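Choline dehydrogenase and related flavoproteins (PDB 3Q9T) is a formate oxidase of the glucose-methanol-choline oxidoreductase family that carries its flavin cofactor as 8-formyl-FAD and probably uses it to oxidise formate. Local coordinates at residues R74-R79 with H498-R504; I49-A55 with I203-R208. Residue numbers count along the deposited sequence, not the author numbering.

How the interactions relate
The two contacts illustrate how a large flavoenzyme uses the same device, arginine side chains bonded to backbone carbonyls, at sites with different surroundings. Their centres lie 35 Å apart and their nearest atoms about 18 Å, so they do not touch, although their segments alternate along the chain. Interaction 2 is buried beside the cofactor: the side chain of Arg208 comes to about 7 Å from the bound 8-formyl-FAD and about 3 Å from that of the FAD-binding residue Asn97. Interaction 1, centred about 23 Å from the centre of the chain, is away from the flavin site and instead meets the second subunit of the dimer.

Interaction 1 (R74-R79 with H498-R504); sequences RDDYER and HRAVLDR
Tyr77 and Arg79 dock a beta hairpin on the C-terminal end of a helix. Tyr77 OH donates a short hydrogen bond to Asp503 OD1 (2.5 Å) and accepts one from Arg79 NE (2.7 Å); the same guanidinium reaches the helix backbone through Arg79 NH2 to Leu502 O (2.9 Å), while its NH1 forms a salt bridge with Glu81. At the turn, Arg74 and Asp76 form a salt bridge through two hydrogen bonds (NE to OD1 2.8 Å, NH2 to OD2 3.0 Å), and Asp76 OD2 also accepts from His498 NE2 at 3.3 Å, a histidine-carboxylate bond. Arg74 NH1 has a salt bridge to Asp454.

The hairpin closes with Arg74 N to Tyr77 O (2.8 Å); Asp75 and Asp76 occupy its two-residue bend. Strand 77-79 and helix 498-504 run nearly parallel, their N-to-C directions 24° apart and axes 9.2 Å apart, with Tyr77 CA 7.5 Å from Leu502 CA. Tyr77 takes the chi1 t rotamer with chi2 near -85°, which lays one ring face over Leu502 CB, 4.0 Å from the centroid in a CH-pi contact, while Tyr77 CB meets Leu502 CD1 at 3.9 Å.

The contact thus joins the hairpin of strands 67-74 and 77-81 to helix 494-504, with Ile457 of helix 454-473 packing against Arg74, His498 and Leu502. Lys68 and His407 of the second subunit bind Glu78 and Asp503, placing it at the dimer interface.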
loop_
_atom_site.group_PDB
_atom_site.type_symbol
_atom_site.label_atom_id
_atom_site.label_comp_id
_atom_site.label_asym_id
_atom_site.label_seq_id
_atom_site.Cartn_x
_atom_site.Cartn_y
_atom_site.Cartn_z
ATOM N N ARG A 74 7.032 -8.528 0.010
ATOM C CA ARG A 74 7.274 -9.874 -0.476
ATOM C C ARG A 74 7.056 -9.826 -1.980
ATOM O O ARG A 74 6.484 -8.861 -2.487
ATOM C CB ARG A 74 6.276 -10.861 0.144
ATOM C CG ARG A 74 6.439 -11.102 1.655
ATOM C CD ARG A 74 5.188 -11.766 2.242
ATOM N NE ARG A 74 4.750 -12.919 1.448
ATOM C CZ ARG A 74 5.178 -14.167 1.631
ATOM N NH1 ARG A 74 6.055 -14.452 2.592
ATOM N NH2 ARG A 74 4.718 -15.136 0.858
ATOM N N ASP A 75 7.499 -10.858 -2.694
ATOM C CA ASP A 75 7.230 -10.947 -4.128
ATOM C C ASP A 75 5.716 -11.045 -4.436
ATOM O O ASP A 75 5.252 -10.505 -5.429
ATOM C CB ASP A 75 8.002 -12.117 -4.766
ATOM C CG ASP A 75 9.477 -11.775 -5.068
ATOM O OD1 ASP A 75 9.878 -10.613 -4.826
ATOM O OD2 ASP A 75 10.234 -12.659 -5.569
ATOM N N ASP A 76 4.952 -11.738 -3.594
ATOM C CA ASP A 76 3.518 -11.888 -3.829
ATOM C C ASP A 76 2.663 -10.756 -3.246
ATOM O O ASP A 76 1.458 -10.727 -3.453
ATOM C CB ASP A 76 3.000 -13.243 -3.321
ATOM C CG ASP A 76 3.143 -13.420 -1.782
ATOM O OD1 ASP A 76 3.653 -12.505 -1.085
ATOM O OD2 ASP A 76 2.748 -14.505 -1.280
ATOM N N TYR A 77 3.274 -9.826 -2.521
ATOM C CA TYR A 77 2.495 -8.807 -1.810
ATOM C C TYR A 77 3.361 -7.653 -1.278
ATOM O O TYR A 77 4.478 -7.874 -0.810
ATOM C CB TYR A 77 1.677 -9.463 -0.676
ATOM C CG TYR A 77 0.744 -8.507 0.045
ATOM C CD1 TYR A 77 1.210 -7.718 1.095
ATOM C CD2 TYR A 77 -0.584 -8.383 -0.328
ATOM C CE1 TYR A 77 0.378 -6.833 1.758
ATOM C CE2 TYR A 77 -1.445 -7.491 0.342
ATOM C CZ TYR A 77 -0.948 -6.719 1.387
ATOM O OH TYR A 77 -1.750 -5.821 2.065
ATOM N N GLU A 78 2.850 -6.424 -1.378
ATOM C CA GLU A 78 3.523 -5.252 -0.807
ATOM C C GLU A 78 2.530 -4.152 -0.429
ATOM O O GLU A 78 1.667 -3.758 -1.225
ATOM C CB GLU A 78 4.612 -4.713 -1.741
ATOM C CG GLU A 78 5.450 -3.545 -1.164
ATOM C CD GLU A 78 6.666 -3.207 -2.030
ATOM O OE1 GLU A 78 7.329 -2.170 -1.807
ATOM O OE2 GLU A 78 6.970 -3.999 -2.940
ATOM N N ARG A 79 2.656 -3.659 0.799
ATOM C CA ARG A 79 1.787 -2.594 1.270
ATOM C C ARG A 79 2.605 -1.521 1.987
ATOM O O ARG A 79 3.524 -1.822 2.744
ATOM C CB ARG A 79 0.723 -3.164 2.195
ATOM C CG ARG A 79 -0.150 -2.143 2.879
ATOM C CD ARG A 79 -1.522 -2.738 3.130
ATOM N NE ARG A 79 -1.484 -3.925 3.980
ATOM C CZ ARG A 79 -1.344 -3.879 5.306
ATOM N NH1 ARG A 79 -1.227 -2.716 5.923
ATOM N NH2 ARG A 79 -1.322 -4.990 6.020
ATOM N N HIS A 498 -3.802 -16.690 4.380
ATOM C CA HIS A 498 -2.532 -16.183 3.886
ATOM C C HIS A 498 -2.693 -14.734 3.407
ATOM O O HIS A 498 -1.877 -13.864 3.724
ATOM C CB HIS A 498 -2.037 -17.079 2.751
ATOM C CG HIS A 498 -0.718 -16.667 2.182
ATOM N ND1 HIS A 498 0.424 -17.423 2.331
ATOM C CD2 HIS A 498 -0.357 -15.575 1.468
ATOM C CE1 HIS A 498 1.433 -16.813 1.732
ATOM N NE2 HIS A 498 0.984 -15.691 1.199
ATOM N N ARG A 499 -3.762 -14.490 2.657
ATOM C CA ARG A 499 -4.082 -13.165 2.150
ATOM C C ARG A 499 -4.560 -12.254 3.283
ATOM O O ARG A 499 -4.159 -11.091 3.378
ATOM C CB ARG A 499 -5.162 -13.276 1.073
ATOM C CG ARG A 499 -5.722 -11.940 0.613
ATOM C CD ARG A 499 -4.796 -11.232 -0.363
ATOM N NE ARG A 499 -5.305 -9.913 -0.739
ATOM C CZ ARG A 499 -4.728 -9.117 -1.635
ATOM N NH1 ARG A 499 -3.627 -9.512 -2.257
ATOM N NH2 ARG A 499 -5.250 -7.934 -1.905
ATOM N N ALA A 500 -5.418 -12.792 4.139
ATOM C CA ALA A 500 -5.923 -12.063 5.299
ATOM C C ALA A 500 -4.796 -11.535 6.192
ATOM O O ALA A 500 -4.817 -10.377 6.600
ATOM C CB ALA A 500 -6.860 -12.953 6.115
ATOM N N VAL A 501 -3.816 -12.384 6.495
ATOM C CA VAL A 501 -2.720 -11.982 7.372
ATOM C C VAL A 501 -1.906 -10.840 6.752
ATOM O O VAL A 501 -1.666 -9.809 7.381
ATOM C CB VAL A 501 -1.810 -13.177 7.702
ATOM C CG1 VAL A 501 -0.551 -12.715 8.389
ATOM C CG2 VAL A 501 -2.557 -14.182 8.573
ATOM N N LEU A 502 -1.503 -11.013 5.500
ATOM C CA LEU A 502 -0.722 -9.988 4.828
ATOM C C LEU A 502 -1.499 -8.682 4.689
ATOM O O LEU A 502 -0.943 -7.593 4.855
ATOM C CB LEU A 502 -0.225 -10.465 3.458
ATOM C CG LEU A 502 0.649 -11.724 3.466
ATOM C CD1 LEU A 502 0.989 -12.127 2.058
ATOM C CD2 LEU A 502 1.925 -11.528 4.299
ATOM N N ASP A 503 -2.777 -8.783 4.380
ATOM C CA ASP A 503 -3.539 -7.595 4.025
ATOM C C ASP A 503 -4.090 -6.859 5.235
ATOM O O ASP A 503 -4.491 -5.697 5.139
ATOM C CB ASP A 503 -4.673 -7.940 3.053
ATOM C CG ASP A 503 -5.133 -6.739 2.270
ATOM O OD1 ASP A 503 -4.259 -5.983 1.786
ATOM O OD2 ASP A 503 -6.355 -6.533 2.155
ATOM N N ARG A 504 -4.108 -7.529 6.377
ATOM C CA ARG A 504 -4.729 -6.956 7.557
ATOM C C ARG A 504 -3.742 -6.667 8.675
ATOM O O ARG A 504 -4.115 -6.101 9.716
ATOM C CB ARG A 504 -5.768 -7.921 8.093
ATOM C CG ARG A 504 -7.056 -7.907 7.351
ATOM C CD ARG A 504 -8.155 -7.865 8.369
ATOM N NE ARG A 504 -8.915 -9.080 8.304
ATOM C CZ ARG A 504 -9.897 -9.397 9.132
ATOM N NH1 ARG A 504 -10.214 -8.596 10.143
ATOM N NH2 ARG A 504 -10.539 -10.543 8.949
#

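Interaction 2 (I49-A55 with I203-R208); sequences ITTPSSA and IYRGQR
Two hydrogen bonds to backbone carbonyls fix the end of helix 47-50 against a tight hairpin. Arg208 N donates to Thr50 O (2.8 Å), and Arg208 NE, on a side chain extended through chi1 and chi2 (both t) and turned at chi3 (m), to Ile49 O (2.8 Å). Both acceptors lie in the helix's last turn, where carbonyls lack partners further along the helix. The closest alpha carbons are those of Thr50 and Arg208, 4.9 Å apart.

Water extends the polar network. One molecule links Thr50 OG1 (2.8 Å) and Gln207 OE1 (2.9 Å), the latter also bonded by Arg344; another joins Thr51 O to Arg208 NH2, 2.9 Å from each.

Apolar packing pairs Pro52 CB with Ile203 CD1 at 3.6 Å. Van der Waals contacts with polar atoms add to it: Pro52 CD lies 3.2 Å from Gly206 O, and Ala55 CB sits at the edge of the Arg208 guanidinium, 3.6 Å from NH2.

The backbones are compact. Thr51 leaves helical geometry (phi/psi -92°/110°) before the 3-10 segment 52-54, while a type I' turn from Tyr204 to Gln207 puts Arg205 and Gly206 at positive phi, as is characteristic of two-residue beta hairpins.

Tyr340 of helix 331-343 covers Pro52 and bonds Gly206 O; Arg208 NH1 bonds the carbonyl of FAD-binding Asn97, tying the hairpin of strands 195-204 and 207-208 and the end of helix 47-50 to the flavin-binding segment.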
loop_
_atom_site.group_PDB
_atom_site.type_symbol
_atom_site.label_atom_id
_atom_site.label_comp_id
_atom_site.label_asym_id
_atom_site.label_seq_id
_atom_site.Cartn_x
_atom_site.Cartn_y
_atom_site.Cartn_z
ATOM N N ILE A 49 -2.630 14.236 25.588
ATOM C CA ILE A 49 -1.430 13.505 25.991
ATOM C C ILE A 49 -1.572 12.915 27.388
ATOM O O ILE A 49 -1.234 11.740 27.613
ATOM C CB ILE A 49 -0.153 14.378 25.906
ATOM C CG1 ILE A 49 0.272 14.532 24.442
ATOM C CG2 ILE A 49 0.988 13.755 26.710
ATOM C CD1 ILE A 49 1.395 15.547 24.213
ATOM N N THR A 50 -2.095 13.709 28.325
ATOM C CA THR A 50 -2.102 13.282 29.730
ATOM C C THR A 50 -3.233 12.309 30.057
ATOM O O THR A 50 -3.166 11.567 31.048
ATOM C CB THR A 50 -2.113 14.466 30.706
ATOM O OG1 THR A 50 -3.277 15.278 30.482
ATOM C CG2 THR A 50 -0.854 15.312 30.517
ATOM N N THR A 51 -4.255 12.315 29.209
ATOM C CA THR A 51 -5.461 11.498 29.395
ATOM C C THR A 51 -5.370 10.141 28.704
ATOM O O THR A 51 -5.419 10.072 27.478
ATOM C CB THR A 51 -6.655 12.207 28.780
ATOM O OG1 THR A 51 -6.754 13.527 29.331
ATOM C CG2 THR A 51 -7.930 11.411 29.029
ATOM N N PRO A 52 -5.255 9.054 29.483
ATOM C CA PRO A 52 -4.958 7.761 28.846
ATOM C C PRO A 52 -5.976 7.304 27.808
ATOM O O PRO A 52 -5.577 6.610 26.871
ATOM C CB PRO A 52 -4.909 6.783 30.023
ATOM C CG PRO A 52 -4.502 7.645 31.187
ATOM C CD PRO A 52 -5.178 8.981 30.949
ATOM N N SER A 53 -7.246 7.671 27.943
ATOM C CA SER A 53 -8.243 7.150 27.002
ATOM C C SER A 53 -8.191 7.843 25.645
ATOM O O SER A 53 -8.825 7.394 24.696
ATOM C CB SER A 53 -9.670 7.198 27.580
ATOM O OG SER A 53 -10.141 8.521 27.773
ATOM N N SER A 54 -7.432 8.931 25.562
ATOM C CA SER A 54 -7.279 9.688 24.324
ATOM C C SER A 54 -6.123 9.184 23.452
ATOM O O SER A 54 -5.960 9.655 22.331
ATOM C CB SER A 54 -7.025 11.168 24.628
ATOM O OG SER A 54 -8.193 11.827 25.066
ATOM N N ALA A 55 -5.323 8.252 23.968
ATOM C CA ALA A 55 -4.096 7.807 23.278
ATOM C C ALA A 55 -4.266 7.559 21.778
ATOM O O ALA A 55 -3.568 8.169 20.958
ATOM C CB ALA A 55 -3.512 6.575 23.955
ATOM N N ILE A 203 0.395 4.333 33.742
ATOM C CA ILE A 203 -0.742 5.161 34.142
ATOM C C ILE A 203 -0.856 5.128 35.671
ATOM O O ILE A 203 -0.636 4.087 36.296
ATOM C CB ILE A 203 -2.052 4.641 33.520
ATOM C CG1 ILE A 203 -1.955 4.672 31.978
ATOM C CG2 ILE A 203 -3.234 5.459 34.018
ATOM C CD1 ILE A 203 -3.067 3.947 31.251
ATOM N N TYR A 204 -1.166 6.269 36.275
ATOM C CA TYR A 204 -1.405 6.322 37.713
ATOM C C TYR A 204 -2.342 7.467 38.031
ATOM O O TYR A 204 -2.165 8.586 37.534
ATOM C CB TYR A 204 -0.101 6.450 38.502
ATOM C CG TYR A 204 -0.275 6.370 40.005
ATOM C CD1 TYR A 204 -0.918 5.285 40.591
ATOM C CD2 TYR A 204 0.221 7.367 40.841
ATOM C CE1 TYR A 204 -1.083 5.202 41.963
ATOM C CE2 TYR A 204 0.064 7.294 42.220
ATOM C CZ TYR A 204 -0.586 6.207 42.771
ATOM O OH TYR A 204 -0.740 6.115 44.130
ATOM N N ARG A 205 -3.342 7.176 38.855
ATOM C CA ARG A 205 -4.422 8.119 39.097
ATOM C C ARG A 205 -4.872 8.725 37.784
ATOM O O ARG A 205 -4.973 9.950 37.668
ATOM C CB ARG A 205 -3.963 9.214 40.057
ATOM C CG ARG A 205 -3.821 8.746 41.504
ATOM C CD ARG A 205 -3.168 9.829 42.340
ATOM N NE ARG A 205 -3.900 10.116 43.572
ATOM C CZ ARG A 205 -4.841 11.050 43.695
ATOM N NH1 ARG A 205 -5.188 11.803 42.654
ATOM N NH2 ARG A 205 -5.442 11.232 44.865
ATOM N N GLY A 206 -5.114 7.867 36.790
ATOM C CA GLY A 206 -5.681 8.288 35.511
ATOM C C GLY A 206 -4.893 9.349 34.750
ATOM O O GLY A 206 -5.430 10.078 33.924
ATOM N N GLN A 207 -3.607 9.447 35.035
ATOM C CA GLN A 207 -2.745 10.340 34.282
ATOM C C GLN A 207 -1.660 9.519 33.608
ATOM O O GLN A 207 -1.158 8.567 34.196
ATOM C CB GLN A 207 -2.118 11.395 35.207
ATOM C CG GLN A 207 -3.104 12.438 35.744
ATOM C CD GLN A 207 -2.863 13.822 35.168
ATOM O OE1 GLN A 207 -3.809 14.549 34.846
ATOM N NE2 GLN A 207 -1.590 14.195 35.032
ATOM N N ARG A 208 -1.292 9.891 32.385
ATOM C CA ARG A 208 -0.186 9.237 31.700
ATOM C C ARG A 208 1.159 9.517 32.370
ATOM O O ARG A 208 1.431 10.632 32.779
ATOM C CB ARG A 208 -0.098 9.695 30.243
ATOM C CG ARG A 208 1.107 9.100 29.500
ATOM C CD ARG A 208 1.348 9.789 28.149
ATOM N NE ARG A 208 0.316 9.474 27.160
ATOM C CZ ARG A 208 0.295 8.358 26.426
ATOM N NH1 ARG A 208 1.254 7.439 26.565
ATOM N NH2 ARG A 208 -0.669 8.175 25.533
HETATM O O HOH W 1 -5.274 14.527 32.287
HETATM O O HOH W 2 -3.049 9.769 25.779
#